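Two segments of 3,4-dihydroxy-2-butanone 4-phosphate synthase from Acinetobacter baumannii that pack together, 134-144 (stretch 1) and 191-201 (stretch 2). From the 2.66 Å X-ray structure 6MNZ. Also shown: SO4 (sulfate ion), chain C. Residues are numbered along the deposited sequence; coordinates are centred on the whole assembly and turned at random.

Stretch 1, residues 134-144: PGGVLHRAGHT
Stretch 2, residues 191-201: TIADLIHYRMT

Stretch 2 is helical from Ile192 to Thr201 and onward, with Thr191 at its N-cap position, and stretch 1 is a mostly irregular segment laid along one side of it. The two run in opposite senses: Val137 sits beside Ile196 (CA to CA 6.1 Å) and Ala141 beside Ile192 (CA to CA 6.5 Å), so four residues of the loop span one turn of the helix. Together they bury 493 Å², both sides summed.

Pro134 (phi/psi -53/-53) lies beyond reach of the helix. Gly135 (-75/2) makes the one hydrogen bond between the stretches: Arg199 NH1 donates to Gly135 O at 3.3 Å, weak because the N-H...O angle is only 125°. The same carbonyl receives a weak backbone bond from Leu138 N at 3.4 Å, closing a tight turn. A beta carbon on Gly135 would come within 2.3 Å of His139 NE2. Gly136 has a positive phi (70/-140), which favours glycine, and an ideal beta carbon there would stand 3.0 Å from Arg199 NH1; its O accepts from His139 N at 3.2 Å.

Val137 (-73/1) lies in a short 3-10 segment with Leu138 and points toward the helix with chi1 t. Its CG1 lies 3.2 Å from Ile196 CG1, a very tight contact, and 3.7 Å from Ile192 CG2, while CG2 lies 4.3 Å from Leu195 CD2. One branched side chain thus meets three helix residues. Ile192 and Ile196 are both m,t; Leu195 is t,p.

Leu138 (-65/-33; m,t) leaves its backbone sideways, but its end comes nearer the helix. CD2 reaches Met200 SD at 4.0 Å, Met200 having chi1 and chi2 both m. CD1 lies 4.0 Å from Arg199 NH2, a van der Waals contact over one flat face of the guanidinium, whose NE and NH2 are hydrogen-bonded elsewhere in the structure. Arg199 points toward stretch 1 and runs m, t, p, with chi4 near 180°.

His139 (-120/-54) and Arg140 (-100/122) direct their CA-to-CB bonds away and leave the interface. Ala141 (-95/55) returns to it with its CA-to-CB bond sideways: its small CB lies 3.9 Å from Ile196 CD1 and 4.1 Å from Ile192 CG2.

Gly142 (-99/165) is the N-cap of the next helix. Ile192 CD1 lies 3.6 Å from Gly142 C and 3.6 Å from His143 N, and an ideal beta carbon on Gly142 would clash with sulfate O1. His143 (-60/-31; chi1 -56°, chi2 91°) lays a ring face against Ile192 CD1, 4.2 Å from the ring centroid and 18° off the normal, a CH-pi contact. Its edge serves the sulfate: ND1 donates to O2 at 2.8 Å, and His143 N donates to that oxygen at 2.9 Å. Thr144 (-59/-59; chi1 m) donates to sulfate O1 from N at 2.7 Å and from OG1 at 2.8 Å. The helix start therefore holds the anion while Ile192 packs against the histidine ring.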

# COMPACT_ATOMS: atom_id res chain seq x y z
N PRO A 134 -4.94 -15.31 -0.83
CA PRO A 134 -4.70 -16.46 -1.73
C PRO A 134 -3.79 -17.52 -1.12
O PRO A 134 -4.16 -18.70 -1.10
CB PRO A 134 -4.05 -15.79 -2.95
CG PRO A 134 -4.59 -14.41 -2.96
CD PRO A 134 -4.77 -14.02 -1.51
N GLY A 135 -2.62 -17.14 -0.64
CA GLY A 135 -1.68 -18.10 -0.12
C GLY A 135 -2.02 -18.67 1.24
O GLY A 135 -1.23 -19.43 1.80
N GLY A 136 -3.15 -18.26 1.81
CA GLY A 136 -3.56 -18.82 3.08
C GLY A 136 -2.66 -18.33 4.21
O GLY A 136 -2.15 -17.21 4.19
N VAL A 137 -2.36 -19.25 5.12
CA VAL A 137 -1.66 -18.92 6.36
C VAL A 137 -0.19 -18.63 6.06
O VAL A 137 0.58 -18.27 6.96
CB VAL A 137 -1.81 -20.07 7.37
CG1 VAL A 137 -0.98 -19.84 8.60
CG2 VAL A 137 -3.27 -20.24 7.77
N LEU A 138 0.19 -18.70 4.78
CA LEU A 138 1.56 -18.35 4.42
C LEU A 138 1.85 -16.88 4.67
O LEU A 138 3.02 -16.50 4.79
CB LEU A 138 1.82 -18.68 2.95
CG LEU A 138 1.78 -20.16 2.57
CD1 LEU A 138 1.87 -20.30 1.06
CD2 LEU A 138 2.90 -20.93 3.26
N HIS A 139 0.85 -16.02 4.51
CA HIS A 139 1.06 -14.58 4.48
C HIS A 139 0.31 -13.85 5.58
O HIS A 139 0.93 -13.12 6.37
CB HIS A 139 0.64 -14.03 3.11
CG HIS A 139 1.20 -14.81 1.96
ND1 HIS A 139 2.55 -14.95 1.74
CD2 HIS A 139 0.59 -15.60 1.04
CE1 HIS A 139 2.75 -15.77 0.73
NE2 HIS A 139 1.57 -16.15 0.26
N ARG A 140 -1.00 -14.05 5.69
CA ARG A 140 -1.77 -13.58 6.84
C ARG A 140 -1.99 -14.75 7.79
O ARG A 140 -2.67 -15.72 7.44
CB ARG A 140 -3.11 -12.98 6.40
CG ARG A 140 -3.76 -12.13 7.47
CD ARG A 140 -5.19 -11.77 7.12
NE ARG A 140 -6.15 -12.48 7.96
CZ ARG A 140 -7.30 -11.96 8.40
NH1 ARG A 140 -7.73 -10.81 7.92
NH2 ARG A 140 -8.13 -12.73 9.10
N ALA A 141 -1.55 -14.59 9.03
CA ALA A 141 -1.71 -15.62 10.06
C ALA A 141 -2.96 -15.38 10.90
O ALA A 141 -2.92 -15.38 12.13
CB ALA A 141 -0.46 -15.66 10.93
N GLY A 142 -4.11 -15.27 10.23
CA GLY A 142 -5.38 -15.14 10.89
C GLY A 142 -6.14 -16.45 10.97
O GLY A 142 -5.92 -17.36 10.18
N HIS A 143 -7.15 -16.47 11.84
CA HIS A 143 -8.04 -17.63 11.92
C HIS A 143 -8.74 -17.87 10.59
O HIS A 143 -9.14 -19.01 10.30
CB HIS A 143 -9.08 -17.43 13.02
CG HIS A 143 -8.48 -17.16 14.37
ND1 HIS A 143 -8.22 -15.89 14.82
CD2 HIS A 143 -8.24 -17.99 15.42
CE1 HIS A 143 -7.77 -15.94 16.06
NE2 HIS A 143 -7.83 -17.20 16.47
N THR A 144 -9.01 -16.81 9.83
CA THR A 144 -9.66 -16.96 8.53
C THR A 144 -8.84 -17.85 7.61
O THR A 144 -9.34 -18.86 7.08
CB THR A 144 -9.88 -15.58 7.90
OG1 THR A 144 -10.70 -14.79 8.77
CG2 THR A 144 -10.54 -15.70 6.53
N THR A 191 -2.01 -24.03 17.41
CA THR A 191 -1.46 -22.72 17.14
C THR A 191 -1.38 -22.50 15.63
O THR A 191 -0.88 -23.36 14.90
CB THR A 191 -0.06 -22.58 17.75
OG1 THR A 191 -0.13 -22.85 19.16
CG2 THR A 191 0.49 -21.18 17.53
N ILE A 192 -1.83 -21.33 15.17
CA ILE A 192 -1.72 -21.01 13.75
C ILE A 192 -0.26 -20.99 13.32
O ILE A 192 0.09 -21.50 12.25
CB ILE A 192 -2.41 -19.66 13.45
CG1 ILE A 192 -3.92 -19.77 13.66
CG2 ILE A 192 -2.12 -19.22 12.02
CD1 ILE A 192 -4.64 -18.43 13.58
N ALA A 193 0.62 -20.51 14.20
CA ALA A 193 2.06 -20.60 13.93
C ALA A 193 2.50 -22.05 13.77
O ALA A 193 3.32 -22.36 12.90
CB ALA A 193 2.85 -19.91 15.03
N ASP A 194 1.97 -22.95 14.60
CA ASP A 194 2.28 -24.36 14.43
C ASP A 194 1.78 -24.88 13.09
O ASP A 194 2.36 -25.82 12.53
CB ASP A 194 1.66 -25.18 15.57
CG ASP A 194 2.47 -25.10 16.85
OD1 ASP A 194 3.18 -24.09 17.05
OD2 ASP A 194 2.36 -26.02 17.68
N LEU A 195 0.71 -24.29 12.55
CA LEU A 195 0.26 -24.64 11.21
C LEU A 195 1.14 -24.01 10.14
O LEU A 195 1.38 -24.62 9.09
CB LEU A 195 -1.20 -24.23 11.02
CG LEU A 195 -1.87 -24.75 9.75
CD1 LEU A 195 -1.93 -26.27 9.74
CD2 LEU A 195 -3.26 -24.15 9.60
N ILE A 196 1.56 -22.76 10.35
CA ILE A 196 2.55 -22.15 9.46
C ILE A 196 3.73 -23.10 9.28
O ILE A 196 4.13 -23.43 8.15
CB ILE A 196 3.02 -20.79 10.01
CG1 ILE A 196 1.89 -19.76 9.91
CG2 ILE A 196 4.24 -20.30 9.24
CD1 ILE A 196 2.15 -18.48 10.66
N HIS A 197 4.34 -23.50 10.39
CA HIS A 197 5.56 -24.30 10.32
C HIS A 197 5.30 -25.66 9.68
O HIS A 197 6.11 -26.14 8.88
CB HIS A 197 6.15 -24.47 11.71
CG HIS A 197 7.46 -25.18 11.73
ND1 HIS A 197 8.60 -24.67 11.13
CD2 HIS A 197 7.83 -26.35 12.30
CE1 HIS A 197 9.60 -25.52 11.30
NE2 HIS A 197 9.17 -26.53 12.03
N TYR A 198 4.11 -26.23 9.91
CA TYR A 198 3.77 -27.49 9.25
C TYR A 198 3.76 -27.32 7.74
O TYR A 198 4.40 -28.10 7.01
CB TYR A 198 2.41 -27.98 9.75
CG TYR A 198 1.99 -29.30 9.14
CD1 TYR A 198 2.27 -30.50 9.77
CD2 TYR A 198 1.26 -29.33 7.96
CE1 TYR A 198 1.93 -31.70 9.19
CE2 TYR A 198 0.91 -30.53 7.38
CZ TYR A 198 1.27 -31.72 7.99
OH TYR A 198 0.95 -32.92 7.40
N ARG A 199 3.04 -26.32 7.24
CA ARG A 199 2.97 -26.09 5.80
C ARG A 199 4.36 -25.88 5.21
O ARG A 199 4.64 -26.31 4.09
CB ARG A 199 2.07 -24.89 5.50
CG ARG A 199 0.60 -25.12 5.80
CD ARG A 199 -0.28 -24.15 5.03
NE ARG A 199 -0.10 -24.26 3.59
CZ ARG A 199 -0.70 -23.48 2.69
NH1 ARG A 199 -1.50 -22.50 3.09
NH2 ARG A 199 -0.39 -23.60 1.41
N MET A 200 5.22 -25.14 5.92
CA MET A 200 6.57 -24.90 5.44
C MET A 200 7.41 -26.17 5.42
O MET A 200 8.36 -26.26 4.65
CB MET A 200 7.25 -23.83 6.29
CG MET A 200 6.59 -22.47 6.21
SD MET A 200 6.54 -21.78 4.55
CE MET A 200 6.68 -20.02 4.89
N THR A 201 7.05 -27.18 6.22
CA THR A 201 7.87 -28.38 6.33
C THR A 201 7.41 -29.49 5.40
O THR A 201 8.20 -30.39 5.09
CB THR A 201 7.86 -28.90 7.77
OG1 THR A 201 6.53 -29.27 8.14
CG2 THR A 201 8.38 -27.84 8.73
S SO4 C . -8.96 -13.46 11.75
O1 SO4 C . -8.65 -14.21 10.54
O2 SO4 C . -8.13 -13.95 12.85
O3 SO4 C . -10.37 -13.66 12.09
O4 SO4 C . -8.70 -12.04 11.56